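Local coordinates for protein ribokinase (Thermotoga maritima, PDB 1VM7) that probably phosphorylates D-ribose at O-5 with ATP and a divalent cation, most likely magnesium, feeding ribose 5-phosphate into nucleotide synthesis and the pentose phosphate pathway, at residues G68-D82 and L91-R105. Sequence-based numbering, arbitrary orientation.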
loop_
_atom_site.group_PDB
_atom_site.type_symbol
_atom_site.label_atom_id
_atom_site.label_comp_id
_atom_site.label_asym_id
_atom_site.label_seq_id
_atom_site.Cartn_x
_atom_site.Cartn_y
_atom_site.Cartn_z
ATOM N N GLY A 68 30.549 -3.628 5.292
ATOM C CA GLY A 68 29.234 -4.135 5.622
ATOM C C GLY A 68 28.663 -3.376 6.793
ATOM O O GLY A 68 29.098 -2.260 7.089
ATOM N N CYS A 69 27.682 -3.977 7.459
ATOM C CA CYS A 69 27.090 -3.394 8.654
ATOM C C CYS A 69 26.268 -4.409 9.430
ATOM O O CYS A 69 25.513 -5.173 8.855
ATOM C CB CYS A 69 26.234 -2.185 8.301
ATOM S SG CYS A 69 25.639 -1.164 9.745
ATOM N N ARG A 70 26.449 -4.433 10.741
ATOM C CA ARG A 70 25.601 -5.213 11.624
ATOM C C ARG A 70 24.346 -4.392 11.883
ATOM O O ARG A 70 24.399 -3.225 12.281
ATOM C CB ARG A 70 26.327 -5.544 12.910
ATOM C CG ARG A 70 27.568 -6.340 12.636
ATOM C CD ARG A 70 28.374 -6.614 13.856
ATOM N NE ARG A 70 29.562 -7.388 13.493
ATOM C CZ ARG A 70 30.190 -8.241 14.300
ATOM N NH1 ARG A 70 29.764 -8.467 15.541
ATOM N NH2 ARG A 70 31.267 -8.883 13.852
ATOM N N PHE A 71 23.210 -4.991 11.596
ATOM C CA PHE A 71 21.975 -4.261 11.597
ATOM C C PHE A 71 20.938 -5.171 12.180
ATOM O O PHE A 71 20.489 -6.111 11.508
ATOM C CB PHE A 71 21.609 -3.850 10.175
ATOM C CG PHE A 71 20.271 -3.162 10.040
ATOM C CD1 PHE A 71 19.748 -2.347 11.072
ATOM C CD2 PHE A 71 19.560 -3.263 8.843
ATOM C CE1 PHE A 71 18.550 -1.706 10.942
ATOM C CE2 PHE A 71 18.324 -2.596 8.691
ATOM C CZ PHE A 71 17.831 -1.816 9.761
ATOM N N VAL A 72 20.627 -4.951 13.463
ATOM C CA VAL A 72 19.569 -5.706 14.121
ATOM C C VAL A 72 18.274 -5.016 13.769
ATOM O O VAL A 72 18.079 -3.808 14.020
ATOM C CB VAL A 72 19.771 -5.854 15.650
ATOM C CG1 VAL A 72 18.656 -6.713 16.261
ATOM C CG2 VAL A 72 21.104 -6.527 15.893
ATOM N N THR A 73 17.403 -5.792 13.128
ATOM C CA THR A 73 16.144 -5.244 12.612
ATOM C C THR A 73 15.148 -6.389 12.491
ATOM O O THR A 73 15.529 -7.530 12.310
ATOM C CB THR A 73 16.290 -4.505 11.244
ATOM O OG1 THR A 73 15.041 -3.912 10.871
ATOM C CG2 THR A 73 16.688 -5.454 10.133
ATOM N N CYS A 74 13.869 -6.073 12.632
ATOM C CA CYS A 74 12.836 -7.057 12.460
ATOM C C CYS A 74 12.128 -6.856 11.143
ATOM O O CYS A 74 11.627 -5.771 10.855
ATOM C CB CYS A 74 11.825 -6.995 13.597
ATOM S SG CYS A 74 12.353 -7.966 15.011
ATOM N N ILE A 75 12.063 -7.924 10.352
ATOM C CA ILE A 75 11.329 -7.900 9.105
ATOM C C ILE A 75 10.429 -9.108 9.090
ATOM O O ILE A 75 10.492 -9.913 9.980
ATOM C CB ILE A 75 12.262 -7.872 7.881
ATOM C CG1 ILE A 75 13.179 -9.116 7.853
ATOM C CG2 ILE A 75 13.094 -6.582 7.909
ATOM C CD1 ILE A 75 14.233 -9.050 6.867
ATOM N N GLY A 76 9.573 -9.209 8.087
ATOM C CA GLY A 76 8.566 -10.256 8.038
ATOM C C GLY A 76 9.073 -11.493 7.325
ATOM O O GLY A 76 10.282 -11.722 7.200
ATOM N N ASN A 77 8.137 -12.299 6.851
ATOM C CA ASN A 77 8.468 -13.468 6.020
ATOM C C ASN A 77 7.879 -13.343 4.625
ATOM O O ASN A 77 7.654 -14.341 3.944
ATOM C CB ASN A 77 8.022 -14.767 6.690
ATOM C CG ASN A 77 9.015 -15.245 7.709
ATOM O OD1 ASN A 77 10.175 -15.504 7.372
ATOM N ND2 ASN A 77 8.577 -15.364 8.978
ATOM N N ASP A 78 7.678 -12.105 4.189
ATOM C CA ASP A 78 6.959 -11.844 2.970
ATOM C C ASP A 78 7.916 -11.460 1.832
ATOM O O ASP A 78 9.142 -11.386 1.997
ATOM C CB ASP A 78 5.887 -10.772 3.215
ATOM C CG ASP A 78 6.403 -9.578 4.015
ATOM O OD1 ASP A 78 7.627 -9.261 3.962
ATOM O OD2 ASP A 78 5.553 -8.953 4.662
ATOM N N ASP A 79 7.341 -11.246 0.662
ATOM C CA ASP A 79 8.091 -10.846 -0.501
ATOM C C ASP A 79 8.926 -9.572 -0.238
ATOM O O ASP A 79 10.081 -9.474 -0.675
ATOM C CB ASP A 79 7.135 -10.705 -1.701
ATOM C CG ASP A 79 5.836 -9.975 -1.337
ATOM O OD1 ASP A 79 5.845 -9.131 -0.383
ATOM O OD2 ASP A 79 4.816 -10.255 -2.009
ATOM N N TYR A 80 8.382 -8.625 0.509
ATOM C CA TYR A 80 9.137 -7.445 0.798
ATOM C C TYR A 80 10.341 -7.776 1.678
ATOM O O TYR A 80 11.436 -7.241 1.475
ATOM C CB TYR A 80 8.245 -6.349 1.389
ATOM C CG TYR A 80 7.277 -5.697 0.374
ATOM C CD1 TYR A 80 7.608 -5.554 -0.975
ATOM C CD2 TYR A 80 6.071 -5.146 0.786
ATOM C CE1 TYR A 80 6.717 -4.951 -1.913
ATOM C CE2 TYR A 80 5.177 -4.534 -0.144
ATOM C CZ TYR A 80 5.517 -4.432 -1.482
ATOM O OH TYR A 80 4.630 -3.833 -2.384
ATOM N N SER A 81 10.166 -8.652 2.656
ATOM C CA SER A 81 11.299 -9.046 3.502
ATOM C C SER A 81 12.402 -9.708 2.628
ATOM O O SER A 81 13.591 -9.405 2.755
ATOM C CB SER A 81 10.865 -9.962 4.665
ATOM O OG SER A 81 10.572 -11.259 4.232
ATOM N N ASP A 82 11.989 -10.561 1.695
ATOM C CA ASP A 82 12.924 -11.144 0.728
ATOM C C ASP A 82 13.689 -10.095 -0.030
ATOM O O ASP A 82 14.891 -10.228 -0.177
ATOM C CB ASP A 82 12.230 -12.060 -0.274
ATOM C CG ASP A 82 11.632 -13.282 0.378
ATOM O OD1 ASP A 82 12.096 -13.641 1.465
ATOM O OD2 ASP A 82 10.689 -13.859 -0.190
ATOM N N LEU A 91 25.056 -5.973 0.351
ATOM C CA LEU A 91 25.885 -4.951 1.003
ATOM C C LEU A 91 26.653 -5.434 2.245
ATOM O O LEU A 91 27.286 -4.612 2.933
ATOM C CB LEU A 91 25.031 -3.743 1.431
ATOM C CG LEU A 91 24.504 -2.897 0.287
ATOM C CD1 LEU A 91 23.396 -1.971 0.752
ATOM C CD2 LEU A 91 25.636 -2.120 -0.341
ATOM N N GLY A 92 26.576 -6.727 2.556
ATOM C CA GLY A 92 27.262 -7.272 3.715
ATOM C C GLY A 92 26.604 -6.873 5.010
ATOM O O GLY A 92 27.282 -6.718 6.022
ATOM N N ILE A 93 25.279 -6.662 4.964
ATOM C CA ILE A 93 24.483 -6.278 6.125
ATOM C C ILE A 93 23.812 -7.544 6.705
ATOM O O ILE A 93 23.062 -8.250 5.991
ATOM C CB ILE A 93 23.454 -5.191 5.785
ATOM C CG1 ILE A 93 24.146 -3.914 5.313
ATOM C CG2 ILE A 93 22.541 -4.846 6.988
ATOM C CD1 ILE A 93 23.239 -2.991 4.477
ATOM N N THR A 94 24.165 -7.834 7.972
ATOM C CA THR A 94 23.741 -9.019 8.696
ATOM C C THR A 94 23.041 -8.628 9.992
ATOM O O THR A 94 23.257 -7.529 10.498
ATOM C CB THR A 94 24.938 -9.903 9.046
ATOM O OG1 THR A 94 25.902 -9.178 9.839
ATOM C CG2 THR A 94 25.597 -10.390 7.756
ATOM N N GLY A 95 22.226 -9.535 10.536
ATOM C CA GLY A 95 21.617 -9.345 11.867
ATOM C C GLY A 95 20.107 -9.194 11.874
ATOM O O GLY A 95 19.497 -9.098 12.933
ATOM N N TYR A 96 19.496 -9.181 10.690
ATOM C CA TYR A 96 18.047 -9.088 10.603
ATOM C C TYR A 96 17.393 -10.322 11.216
ATOM O O TYR A 96 17.948 -11.399 11.159
ATOM C CB TYR A 96 17.576 -8.952 9.160
ATOM C CG TYR A 96 18.077 -10.042 8.242
ATOM C CD1 TYR A 96 17.424 -11.271 8.132
ATOM C CD2 TYR A 96 19.206 -9.816 7.458
ATOM C CE1 TYR A 96 17.912 -12.257 7.257
ATOM C CE2 TYR A 96 19.693 -10.761 6.617
ATOM C CZ TYR A 96 19.066 -11.965 6.514
ATOM O OH TYR A 96 19.632 -12.834 5.638
ATOM N N ILE A 97 16.191 -10.121 11.751
ATOM C CA ILE A 97 15.383 -11.138 12.387
ATOM C C ILE A 97 14.044 -11.194 11.676
ATOM O O ILE A 97 13.397 -10.167 11.532
ATOM C CB ILE A 97 15.109 -10.762 13.854
ATOM C CG1 ILE A 97 16.394 -10.776 14.673
ATOM C CG2 ILE A 97 14.052 -11.702 14.503
ATOM C CD1 ILE A 97 16.227 -10.065 16.018
ATOM N N ARG A 98 13.620 -12.385 11.260
ATOM C CA ARG A 98 12.346 -12.544 10.576
ATOM C C ARG A 98 11.269 -12.915 11.553
ATOM O O ARG A 98 11.511 -13.723 12.420
ATOM C CB ARG A 98 12.454 -13.622 9.508
ATOM C CG ARG A 98 13.616 -13.368 8.571
ATOM C CD ARG A 98 13.562 -14.264 7.381
ATOM N NE ARG A 98 12.762 -13.668 6.333
ATOM C CZ ARG A 98 12.700 -14.135 5.093
ATOM N NH1 ARG A 98 13.373 -15.241 4.741
ATOM N NH2 ARG A 98 11.940 -13.503 4.216
ATOM N N VAL A 99 10.099 -12.284 11.438
ATOM C CA VAL A 99 8.964 -12.562 12.323
ATOM C C VAL A 99 7.755 -12.770 11.448
ATOM O O VAL A 99 7.822 -12.515 10.243
ATOM C CB VAL A 99 8.730 -11.429 13.363
ATOM C CG1 VAL A 99 9.924 -11.338 14.303
ATOM C CG2 VAL A 99 8.491 -10.045 12.692
ATOM N N SER A 100 6.656 -13.237 12.021
ATOM C CA SER A 100 5.464 -13.559 11.229
ATOM C C SER A 100 4.542 -12.357 10.899
ATOM O O SER A 100 3.560 -12.505 10.181
ATOM C CB SER A 100 4.648 -14.640 11.938
ATOM O OG SER A 100 4.076 -14.073 13.091
ATOM N N LEU A 101 4.862 -11.158 11.378
ATOM C CA LEU A 101 4.077 -9.994 11.007
ATOM C C LEU A 101 4.527 -9.534 9.616
ATOM O O LEU A 101 5.623 -9.878 9.178
ATOM C CB LEU A 101 4.253 -8.878 12.024
ATOM C CG LEU A 101 3.605 -9.004 13.414
ATOM C CD1 LEU A 101 3.841 -7.698 14.170
ATOM C CD2 LEU A 101 2.110 -9.251 13.373
ATOM N N PRO A 102 3.681 -8.771 8.901
ATOM C CA PRO A 102 4.189 -8.207 7.654
ATOM C C PRO A 102 5.345 -7.268 7.925
ATOM O O PRO A 102 5.374 -6.606 8.951
ATOM C CB PRO A 102 2.978 -7.440 7.092
ATOM C CG PRO A 102 1.794 -8.125 7.723
ATOM C CD PRO A 102 2.285 -8.372 9.124
ATOM N N THR A 103 6.290 -7.224 6.996
ATOM C CA THR A 103 7.375 -6.284 7.032
ATOM C C THR A 103 6.743 -4.906 7.158
ATOM O O THR A 103 5.705 -4.668 6.571
ATOM C CB THR A 103 8.227 -6.372 5.706
ATOM O OG1 THR A 103 8.761 -7.696 5.543
ATOM C CG2 THR A 103 9.370 -5.356 5.703
ATOM N N GLY A 104 7.364 -3.999 7.905
ATOM C CA GLY A 104 6.845 -2.647 8.087
ATOM C C GLY A 104 6.737 -1.972 6.724
ATOM O O GLY A 104 7.579 -2.221 5.799
ATOM N N ARG A 105 5.690 -1.180 6.577
ATOM C CA ARG A 105 5.407 -0.489 5.326
ATOM C C ARG A 105 4.787 0.879 5.550
ATOM O O ARG A 105 4.190 1.141 6.595
ATOM C CB ARG A 105 4.584 -1.361 4.403
ATOM C CG ARG A 105 3.213 -1.777 4.820
ATOM C CD ARG A 105 2.826 -2.990 4.005
ATOM N NE ARG A 105 3.739 -4.073 4.312
ATOM C CZ ARG A 105 3.822 -5.250 3.694
ATOM N NH1 ARG A 105 3.025 -5.584 2.689
ATOM N NH2 ARG A 105 4.731 -6.114 4.110
HETATM O O HOH W 1 30.080 -2.811 2.629
HETATM O O HOH W 2 9.960 -4.505 9.120
HETATM O O HOH W 3 5.719 -11.695 7.217
HETATM O O HOH W 4 9.721 -16.275 11.056
HETATM O O HOH W 5 3.773 -8.227 0.821
#
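Arg98 reaches from the end of strand 93-98 to Ser81 and Asp82 in the first turn of helix 79-90. Its CB and CD each lie 3.6 Å from Asn77 OD1, and CG passes 4.0 Å from Gly76 O, with Ile75 CG1 a little farther off. A bend at chi3 (88°) turns the tip toward the helix. NE then donates to Gly76 O, while Asn77 OD1 stands over one face of the guanidinium. At the tip, Arg98 NH2 gives one hydrogen bond to Ser81 OG (2.6 Å), almost in the guanidinium plane. Arg98 NH2 also forms a salt bridge with Asp82 OD1 (2.8 Å). Arginine suits the place because its long apolar stem can follow the strand end before its several N-H groups divide between backbone, hydroxyl and carboxylate.

Asp78 is the N-cap of the same helix, where a short carboxylate can offer one oxygen to the helix and both to the other segment. Its OD1 accepts from Ser81 N and, in a very short bond, from Thr103 OG1; OD2 takes Thr103 N at 3.0 Å and pairs with Arg105 NH2 in a salt bridge of weak hydrogen-bond geometry. Thr103 OG1 also accepts from Gly76 N, a double role that a hydroxyl can fill. Arg105 clasps Thr103 O with NE and NH2 together, which fixes its guanidinium where Tyr80 CD2 lies over one face.

Upstream of this polar end, strands 69-75 and 93-98 pair in parallel, with Ile75 N bonded to Ile97 O and Val99 N to Ile75 O. On the face with Cys69, Ile75 and Ile93, which helices 53-65 and 79-90 cover, Ile93 CG2 touches Phe71 CB at 3.5 Å, and Phe71 meets Tyr88 edge-to-face. Strand 69-75, helix 79-90 and strand 93-98 thus form a beta-alpha-beta crossover at the edge of the large sheet of the PfkB-family ribokinase fold.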